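Local coordinates for protein transferrin (Manduca sexta, PDB 6WB6) that binds a single ferric ion together with carbonate and transports iron as a secreted, glycosylated insect protein, at residues E91-V96 / I224-F229; R120-K125 / S202-A207. All blocks are in the same frame, centred on the assembly; numbering follows the deposited sequence.

How the interactions relate
Both contacts lie in the N-terminal transferrin lobe, with their centres about 10 Å apart, and both sit on or beside the mixed sheet built round strand 90-97. Along the chain the order is 91-96, 120-125, 202-207, 224-229, so interaction 2 is enclosed between the two halves of interaction 1. The contacts touch: A92 CB of the strand meets V122 CG1 at 3.5 Å, and the F225 ring packs against Y204. Strand 90-97 also starts with Y90, the second protein ligand of the iron. Interaction 2 thus holds the iron and carbonate site, and interaction 1 is buried packing beside it, between that strand and helix 223-229.

Interaction 1: residues E91-V96 / I224-F229; sequences EAVIVV and IFTRKF
T226 faces V93 and V95, two valines two residues apart, both pointing to the same side of strand 90-97. Its hydroxyl oxygen OG1 lies 3.8 Å from V93 CG2 and 3.9 Å from V95 CG2, so one polar atom rests against two methyl groups that both approach from the strand side. The threonine methyl CG2 also meets V95 CG2, at 4.0 Å; the V95 and T226 side chains reach toward each other tip to tip, whereas V93 lies at a slant to T226. No hydrogen bond joins the segments, and just 90 Å² is buried between them. The oxygen is nevertheless satisfied: OG1 hydrogen-bonds to the backbone O of K222, one turn back in the chain. With chi1 at -58°, OG1 stands beside its own backbone N, and CG2 is left anti to that N, where it meets V95. This is a helix packed on a face of the mixed sheet in the transferrin lobe, a fold of the periplasmic-binding-protein type. Strand 218-222 runs antiparallel to 90-97, pairing V93 with T221 and V95 with A219, and the chain passes from it directly into helix 223-229. Y251 of strand 249-252 touches V93, V95 and T226 alike, and L208 of helix 203-213 packs on both V95 and T226. Y204, an iron ligand, lies on that same helix.

Interaction 2: residues R120-K125 / S202-A207; sequences RNVGYK and SGYEGA. With FE (Fe (III) ion), chain E; CO3 (carbonate ion), chain G; CO3 (carbonate ion), chain F.
The Y204 ring carries R120 NH2 over one face, 3.2 Å above its plane and displaced toward the rim, while V122 CG2 meets its edge at CE1. The guanidinium stands nearly upright on the ring, the planes 84° apart, in a cation-pi contact with R120 CZ 4.7 Å from the Y204 ring centroid. At the guanidinium's own edge lie Y204 CD2, carbonate G O1 and a water that NH2 shares with Y204 N. A bend at chi3 (62°) turns R120 NE onto O1 of carbonate G, 2.7 Å away in a nearly straight bond; R120 NH2 adds a weak second bond to the same oxygen. This is the transferrin iron and synergistic-anion site at the N-terminus of helix 121-131: V122 N, G123 N and T116 OG1 hydrogen-bond to carbonate G. With an alanine at R120 the NE bond and the charge over the ring are gone, and carbonate G would probably be held less firmly. Y204 OH binds the iron at 2.1 Å alongside Y90, and both carbonates chelate the metal through two oxygens each. N121 grips O3 of carbonate F with both its backbone N and ND2, the latter at 3.1 Å, while its OD1 bonds to Y338.

Interaction 1: residues E91-V96 / I224-F229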
ATOM      1  N   GLU A  91      24.990  -0.841  -9.280  1.00 17.05           N
ATOM      2  CA  GLU A  91      25.125  -2.110  -9.960  1.00 26.27           C
ATOM      3  C   GLU A  91      24.964  -3.244  -8.967  1.00 24.46           C
ATOM      4  O   GLU A  91      25.514  -3.202  -7.859  1.00 18.35           O
ATOM      5  CB  GLU A  91      26.484  -2.212 -10.634  1.00 24.49           C
ATOM      6  CG  GLU A  91      26.694  -1.144 -11.689  1.00 24.19           C
ATOM      7  CD  GLU A  91      28.156  -0.970 -11.970  1.00 31.29           C
ATOM      8  OE1 GLU A  91      28.828  -0.336 -11.129  1.00 25.92           O
ATOM      9  OE2 GLU A  91      28.636  -1.526 -12.983  1.00 27.17           O
ATOM     10  N   ALA A  92      24.207  -4.253  -9.390  1.00 14.76           N
ATOM     11  CA  ALA A  92      23.945  -5.436  -8.592  1.00 18.93           C
ATOM     12  C   ALA A  92      25.074  -6.414  -8.825  1.00 18.54           C
ATOM     13  O   ALA A  92      25.497  -6.625  -9.959  1.00 16.14           O
ATOM     14  CB  ALA A  92      22.601  -6.075  -8.977  1.00 17.90           C
ATOM     15  N   VAL A  93      25.574  -7.007  -7.750  1.00 21.06           N
ATOM     16  CA  VAL A  93      26.685  -7.927  -7.870  1.00 16.42           C
ATOM     17  C   VAL A  93      26.390  -9.160  -7.046  1.00 18.57           C
ATOM     18  O   VAL A  93      25.536  -9.160  -6.155  1.00 14.74           O
ATOM     19  CB  VAL A  93      28.045  -7.287  -7.453  1.00 10.15           C
ATOM     20  CG1 VAL A  93      28.408  -6.181  -8.442  1.00 23.46           C
ATOM     21  CG2 VAL A  93      28.023  -6.783  -6.079  1.00 12.22           C
ATOM     22  N   ILE A  94      27.125 -10.217  -7.378  1.00 16.87           N
ATOM     23  CA  ILE A  94      27.144 -11.487  -6.663  1.00 19.54           C
ATOM     24  C   ILE A  94      28.539 -11.626  -6.056  1.00 17.81           C
ATOM     25  O   ILE A  94      29.538 -11.551  -6.780  1.00 21.37           O
ATOM     26  CB  ILE A  94      26.862 -12.668  -7.601  1.00 13.46           C
ATOM     27  CG1 ILE A  94      25.618 -12.434  -8.471  1.00 16.33           C
ATOM     28  CG2 ILE A  94      26.714 -13.952  -6.775  1.00 15.83           C
ATOM     29  CD1 ILE A  94      25.444 -13.474  -9.532  1.00 24.72           C
ATOM     30  N   VAL A  95      28.625 -11.816  -4.741  1.00 15.93           N
ATOM     31  CA  VAL A  95      29.916 -11.850  -4.048  1.00 15.68           C
ATOM     32  C   VAL A  95      30.063 -13.202  -3.351  1.00 15.83           C
ATOM     33  O   VAL A  95      29.182 -13.620  -2.594  1.00 18.50           O
ATOM     34  CB  VAL A  95      30.073 -10.683  -3.057  1.00 19.22           C
ATOM     35  CG1 VAL A  95      31.445 -10.745  -2.350  1.00 24.24           C
ATOM     36  CG2 VAL A  95      29.885  -9.281  -3.768  1.00 16.59           C
ATOM     37  N   VAL A  96      31.192 -13.869  -3.599  1.00 19.53           N
ATOM     38  CA  VAL A  96      31.496 -15.194  -3.073  1.00 20.49           C
ATOM     39  C   VAL A  96      32.889 -15.182  -2.447  1.00 22.96           C
ATOM     40  O   VAL A  96      33.682 -14.265  -2.660  1.00 19.04           O
ATOM     41  CB  VAL A  96      31.427 -16.273  -4.168  1.00 17.19           C
ATOM     42  CG1 VAL A  96      30.032 -16.411  -4.681  1.00 15.47           C
ATOM     43  CG2 VAL A  96      32.378 -15.927  -5.311  1.00 18.35           C
ATOM     44  N   ILE A 224      29.070  -0.453  -4.420  1.00 21.62           N
ATOM     45  CA  ILE A 224      29.609   0.596  -3.580  1.00 19.05           C
ATOM     46  C   ILE A 224      29.760   0.094  -2.157  1.00 26.00           C
ATOM     47  O   ILE A 224      30.765   0.384  -1.492  1.00 20.57           O
ATOM     48  CB  ILE A 224      28.733   1.860  -3.677  1.00 23.95           C
ATOM     49  CG1 ILE A 224      29.366   2.996  -2.901  1.00 25.62           C
ATOM     50  CG2 ILE A 224      27.311   1.605  -3.179  1.00 14.60           C
ATOM     51  CD1 ILE A 224      28.763   4.373  -3.225  1.00 25.36           C
ATOM     52  N   PHE A 225      28.787  -0.696  -1.673  1.00 22.36           N
ATOM     53  CA  PHE A 225      28.946  -1.296  -0.353  1.00 17.49           C
ATOM     54  C   PHE A 225      29.951  -2.426  -0.378  1.00 22.08           C
ATOM     55  O   PHE A 225      30.555  -2.727   0.656  1.00 24.05           O
ATOM     56  CB  PHE A 225      27.613  -1.805   0.197  1.00 21.50           C
ATOM     57  CG  PHE A 225      26.832  -0.752   0.922  1.00 23.66           C
ATOM     58  CD1 PHE A 225      25.997   0.080   0.233  1.00 21.70           C
ATOM     59  CD2 PHE A 225      26.961  -0.579   2.286  1.00 27.35           C
ATOM     60  CE1 PHE A 225      25.305   1.055   0.864  1.00 18.63           C
ATOM     61  CE2 PHE A 225      26.248   0.410   2.934  1.00 26.22           C
ATOM     62  CZ  PHE A 225      25.428   1.227   2.215  1.00 30.16           C
ATOM     63  N   THR A 226      30.158  -3.061  -1.530  1.00 18.07           N
ATOM     64  CA  THR A 226      31.186  -4.096  -1.593  1.00 21.25           C
ATOM     65  C   THR A 226      32.574  -3.463  -1.532  1.00 21.92           C
ATOM     66  O   THR A 226      33.444  -3.901  -0.770  1.00 25.59           O
ATOM     67  CB  THR A 226      31.026  -4.929  -2.856  1.00 19.96           C
ATOM     68  OG1 THR A 226      29.717  -5.522  -2.891  1.00 21.81           O
ATOM     69  CG2 THR A 226      32.076  -6.023  -2.923  1.00 21.29           C
ATOM     70  N   ARG A 227      32.781  -2.402  -2.299  1.00 21.38           N
ATOM     71  CA  ARG A 227      34.065  -1.730  -2.290  1.00 23.59           C
ATOM     72  C   ARG A 227      34.373  -1.134  -0.917  1.00 20.02           C
ATOM     73  O   ARG A 227      35.473  -1.309  -0.397  1.00 24.44           O
ATOM     74  CB  ARG A 227      34.068  -0.674  -3.386  1.00 18.56           C
ATOM     75  CG  ARG A 227      34.085  -1.304  -4.735  1.00 23.37           C
ATOM     76  CD  ARG A 227      34.277  -0.295  -5.849  1.00 27.87           C
ATOM     77  NE  ARG A 227      35.571   0.362  -5.773  1.00 31.84           N
ATOM     78  CZ  ARG A 227      36.703  -0.164  -6.215  1.00 26.13           C
ATOM     79  NH1 ARG A 227      36.706  -1.364  -6.775  1.00 24.06           N
ATOM     80  NH2 ARG A 227      37.828   0.530  -6.098  1.00 27.58           N
ATOM     81  N   LYS A 228      33.401  -0.484  -0.287  1.00 21.50           N
ATOM     82  CA  LYS A 228      33.671   0.126   1.010  1.00 28.11           C
ATOM     83  C   LYS A 228      33.884  -0.916   2.096  1.00 22.93           C
ATOM     84  O   LYS A 228      34.651  -0.683   3.036  1.00 18.85           O
ATOM     85  CB  LYS A 228      32.529   1.047   1.408  1.00 23.68           C
ATOM     86  CG  LYS A 228      32.345   2.162   0.454  1.00 25.63           C
ATOM     87  CD  LYS A 228      31.299   3.140   0.933  1.00 16.29           C
ATOM     88  CE  LYS A 228      31.291   4.309   0.013  1.00 23.03           C
ATOM     89  NZ  LYS A 228      30.098   5.144   0.250  1.00 32.38           N
ATOM     90  N   PHE A 229      33.218  -2.060   1.982  1.00 20.47           N
ATOM     91  CA  PHE A 229      33.405  -3.123   2.956  1.00 25.53           C
ATOM     92  C   PHE A 229      34.873  -3.493   3.040  1.00 25.86           C
ATOM     93  O   PHE A 229      35.364  -3.837   4.108  1.00 18.69           O
ATOM     94  CB  PHE A 229      32.551  -4.339   2.567  1.00 23.20           C
ATOM     95  CG  PHE A 229      32.587  -5.487   3.565  1.00 21.18           C
ATOM     96  CD1 PHE A 229      31.869  -5.426   4.745  1.00 20.70           C
ATOM     97  CD2 PHE A 229      33.291  -6.637   3.284  1.00 21.04           C
ATOM     98  CE1 PHE A 229      31.889  -6.493   5.636  1.00 28.58           C
ATOM     99  CE2 PHE A 229      33.323  -7.696   4.165  1.00 22.12           C
ATOM    100  CZ  PHE A 229      32.626  -7.625   5.339  1.00 27.48           C
TER

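Interaction 2: residues R120-K125 / S202-A207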
ATOM      1  N   ARG A 120      13.812  -5.926  -2.544  1.00 16.57           N
ATOM      2  CA  ARG A 120      14.832  -4.949  -2.887  1.00 17.57           C
ATOM      3  C   ARG A 120      15.504  -5.330  -4.199  1.00 17.73           C
ATOM      4  O   ARG A 120      15.370  -6.453  -4.688  1.00 14.97           O
ATOM      5  CB  ARG A 120      15.846  -4.839  -1.750  1.00 16.39           C
ATOM      6  CG  ARG A 120      15.232  -4.254  -0.478  1.00 16.39           C
ATOM      7  CD  ARG A 120      16.175  -4.254   0.757  1.00 16.32           C
ATOM      8  NE  ARG A 120      17.381  -3.456   0.575  1.00 18.13           N
ATOM      9  CZ  ARG A 120      18.147  -3.008   1.575  1.00 22.22           C
ATOM     10  NH1 ARG A 120      17.815  -3.277   2.841  1.00 18.82           N
ATOM     11  NH2 ARG A 120      19.254  -2.293   1.310  1.00 18.19           N
ATOM     12  N   ASN A 121      16.221  -4.369  -4.787  1.00 19.81           N
ATOM     13  CA  ASN A 121      16.720  -4.577  -6.145  1.00 15.53           C
ATOM     14  C   ASN A 121      17.879  -5.563  -6.266  1.00 24.65           C
ATOM     15  O   ASN A 121      17.738  -6.586  -6.940  1.00 15.75           O
ATOM     16  CB  ASN A 121      17.136  -3.248  -6.758  1.00 16.31           C
ATOM     17  CG  ASN A 121      15.945  -2.470  -7.278  1.00 18.35           C
ATOM     18  OD1 ASN A 121      15.430  -2.756  -8.360  1.00 22.39           O
ATOM     19  ND2 ASN A 121      15.480  -1.525  -6.491  1.00 14.27           N
ATOM     20  N   VAL A 122      19.046  -5.246  -5.694  1.00 14.14           N
ATOM     21  CA  VAL A 122      20.202  -6.098  -5.956  1.00 14.64           C
ATOM     22  C   VAL A 122      20.086  -7.387  -5.167  1.00 18.44           C
ATOM     23  O   VAL A 122      20.598  -8.436  -5.590  1.00 16.11           O
ATOM     24  CB  VAL A 122      21.538  -5.389  -5.630  1.00 14.23           C
ATOM     25  CG1 VAL A 122      21.604  -4.044  -6.327  1.00 15.28           C
ATOM     26  CG2 VAL A 122      21.748  -5.228  -4.096  1.00 13.03           C
ATOM     27  N   GLY A 123      19.419  -7.335  -4.031  1.00 17.65           N
ATOM     28  CA  GLY A 123      19.379  -8.497  -3.169  1.00 20.39           C
ATOM     29  C   GLY A 123      18.186  -9.395  -3.350  1.00 22.58           C
ATOM     30  O   GLY A 123      18.104 -10.427  -2.680  1.00 24.46           O
ATOM     31  N   TYR A 124      17.256  -9.058  -4.240  1.00 15.67           N
ATOM     32  CA  TYR A 124      16.065  -9.888  -4.386  1.00 18.43           C
ATOM     33  C   TYR A 124      15.449  -9.885  -5.787  1.00 20.21           C
ATOM     34  O   TYR A 124      15.405 -10.935  -6.445  1.00 19.37           O
ATOM     35  CB  TYR A 124      15.042  -9.436  -3.363  1.00 15.77           C
ATOM     36  CG  TYR A 124      13.871 -10.327  -3.206  1.00 13.68           C
ATOM     37  CD1 TYR A 124      13.887 -11.376  -2.292  1.00 13.00           C
ATOM     38  CD2 TYR A 124      12.724 -10.122  -3.954  1.00 18.63           C
ATOM     39  CE1 TYR A 124      12.776 -12.196  -2.125  1.00 17.82           C
ATOM     40  CE2 TYR A 124      11.606 -10.946  -3.805  1.00 21.22           C
ATOM     41  CZ  TYR A 124      11.630 -11.972  -2.897  1.00 22.22           C
ATOM     42  OH  TYR A 124      10.501 -12.770  -2.757  1.00 17.69           O
ATOM     43  N   LYS A 125      14.956  -8.725  -6.233  1.00 14.23           N
ATOM     44  CA  LYS A 125      14.286  -8.630  -7.522  1.00 18.49           C
ATOM     45  C   LYS A 125      15.217  -8.964  -8.664  1.00 14.85           C
ATOM     46  O   LYS A 125      14.832  -9.673  -9.589  1.00 21.37           O
ATOM     47  CB  LYS A 125      13.708  -7.230  -7.720  1.00 25.96           C
ATOM     48  CG  LYS A 125      12.758  -6.808  -6.604  1.00 25.45           C
ATOM     49  CD  LYS A 125      11.982  -5.561  -6.931  1.00 20.18           C
ATOM     50  CE  LYS A 125      12.845  -4.308  -6.849  1.00 25.02           C
ATOM     51  NZ  LYS A 125      12.067  -3.088  -7.295  1.00 29.38           N
ATOM     52  N   SER A 202      21.602  -8.163   7.225  1.00 23.34           N
ATOM     53  CA  SER A 202      20.701  -7.788   6.148  1.00 23.22           C
ATOM     54  C   SER A 202      21.173  -6.461   5.585  1.00 21.08           C
ATOM     55  O   SER A 202      22.099  -5.836   6.105  1.00 18.47           O
ATOM     56  CB  SER A 202      19.242  -7.706   6.632  1.00 22.09           C
ATOM     57  OG  SER A 202      19.082  -6.641   7.550  1.00 23.43           O
ATOM     58  N   GLY A 203      20.566  -6.053   4.496  1.00 18.50           N
ATOM     59  CA  GLY A 203      20.971  -4.807   3.866  1.00 23.33           C
ATOM     60  C   GLY A 203      22.263  -5.003   3.083  1.00 21.91           C
ATOM     61  O   GLY A 203      22.837  -6.091   3.041  1.00 22.79           O
ATOM     62  N   TYR A 204      22.692  -3.945   2.407  1.00 18.93           N
ATOM     63  CA  TYR A 204      23.872  -3.996   1.512  1.00 23.05           C
ATOM     64  C   TYR A 204      25.137  -4.415   2.249  1.00 18.10           C
ATOM     65  O   TYR A 204      25.849  -5.172   1.717  1.00 21.75           O
ATOM     66  CB  TYR A 204      24.120  -2.670   0.807  1.00 17.95           C
ATOM     67  CG  TYR A 204      22.972  -2.095   0.021  1.00 24.86           C
ATOM     68  CD1 TYR A 204      22.585  -2.629  -1.192  1.00 21.10           C
ATOM     69  CD2 TYR A 204      22.337  -0.971   0.473  1.00 15.47           C
ATOM     70  CE1 TYR A 204      21.560  -2.088  -1.931  1.00 20.57           C
ATOM     71  CE2 TYR A 204      21.337  -0.395  -0.254  1.00 22.38           C
ATOM     72  CZ  TYR A 204      20.933  -0.973  -1.432  1.00 19.50           C
ATOM     73  OH  TYR A 204      20.023  -0.335  -2.126  1.00 17.60           O
ATOM     74  N   GLU A 205      25.365  -3.881   3.423  1.00 15.14           N
ATOM     75  CA  GLU A 205      26.563  -4.222   4.176  1.00 24.55           C
ATOM     76  C   GLU A 205      26.382  -5.505   4.967  1.00 21.09           C
ATOM     77  O   GLU A 205      27.289  -6.326   5.009  1.00 13.59           O
ATOM     78  CB  GLU A 205      26.935  -3.096   5.136  1.00 24.12           C
ATOM     79  CG  GLU A 205      28.361  -3.178   5.611  1.00 35.66           C
ATOM     80  CD  GLU A 205      28.755  -1.970   6.428  1.00 46.23           C
ATOM     81  OE1 GLU A 205      28.038  -0.940   6.356  1.00 39.94           O
ATOM     82  OE2 GLU A 205      29.782  -2.057   7.134  1.00 57.28           O
ATOM     83  N   GLY A 206      25.213  -5.687   5.592  1.00 21.79           N
ATOM     84  CA  GLY A 206      24.960  -6.894   6.352  1.00 18.48           C
ATOM     85  C   GLY A 206      25.031  -8.152   5.512  1.00 16.32           C
ATOM     86  O   GLY A 206      25.422  -9.211   6.001  1.00 18.70           O
ATOM     87  N   ALA A 207      24.672  -8.064   4.238  1.00 15.32           N
ATOM     88  CA  ALA A 207      24.826  -9.231   3.385  1.00 15.25           C
ATOM     89  C   ALA A 207      26.287  -9.633   3.267  1.00 15.01           C
ATOM     90  O   ALA A 207      26.603 -10.818   3.237  1.00 19.06           O
ATOM     91  CB  ALA A 207      24.247  -8.956   2.006  1.00 21.90           C
TER
HETATM   92 FE    FE E 701      18.391  -1.149  -3.171  1.00 13.92          FE
HETATM   93  C   CO3 G 703      18.776  -3.386  -2.795  1.00 17.81           C
HETATM   94  O1  CO3 G 703      18.431  -2.707  -1.742  1.00 17.99           O
HETATM   95  O2  CO3 G 703      18.771  -4.664  -2.681  1.00 18.02           O
HETATM   96  O3  CO3 G 703      19.101  -2.851  -3.933  1.00 17.22           O
HETATM   97  C   CO3 F 702      15.934  -0.808  -2.597  1.00 26.09           C
HETATM   98  O1  CO3 F 702      14.658  -0.644  -2.423  1.00 30.85           O
HETATM   99  O2  CO3 F 702      16.840  -0.108  -1.879  1.00 14.79           O
HETATM  100  O3  CO3 F 702      16.265  -1.686  -3.518  1.00 13.84           O
HETATM  101  O   HOH W   1      21.049  -1.582   3.504  1.00 12.60           O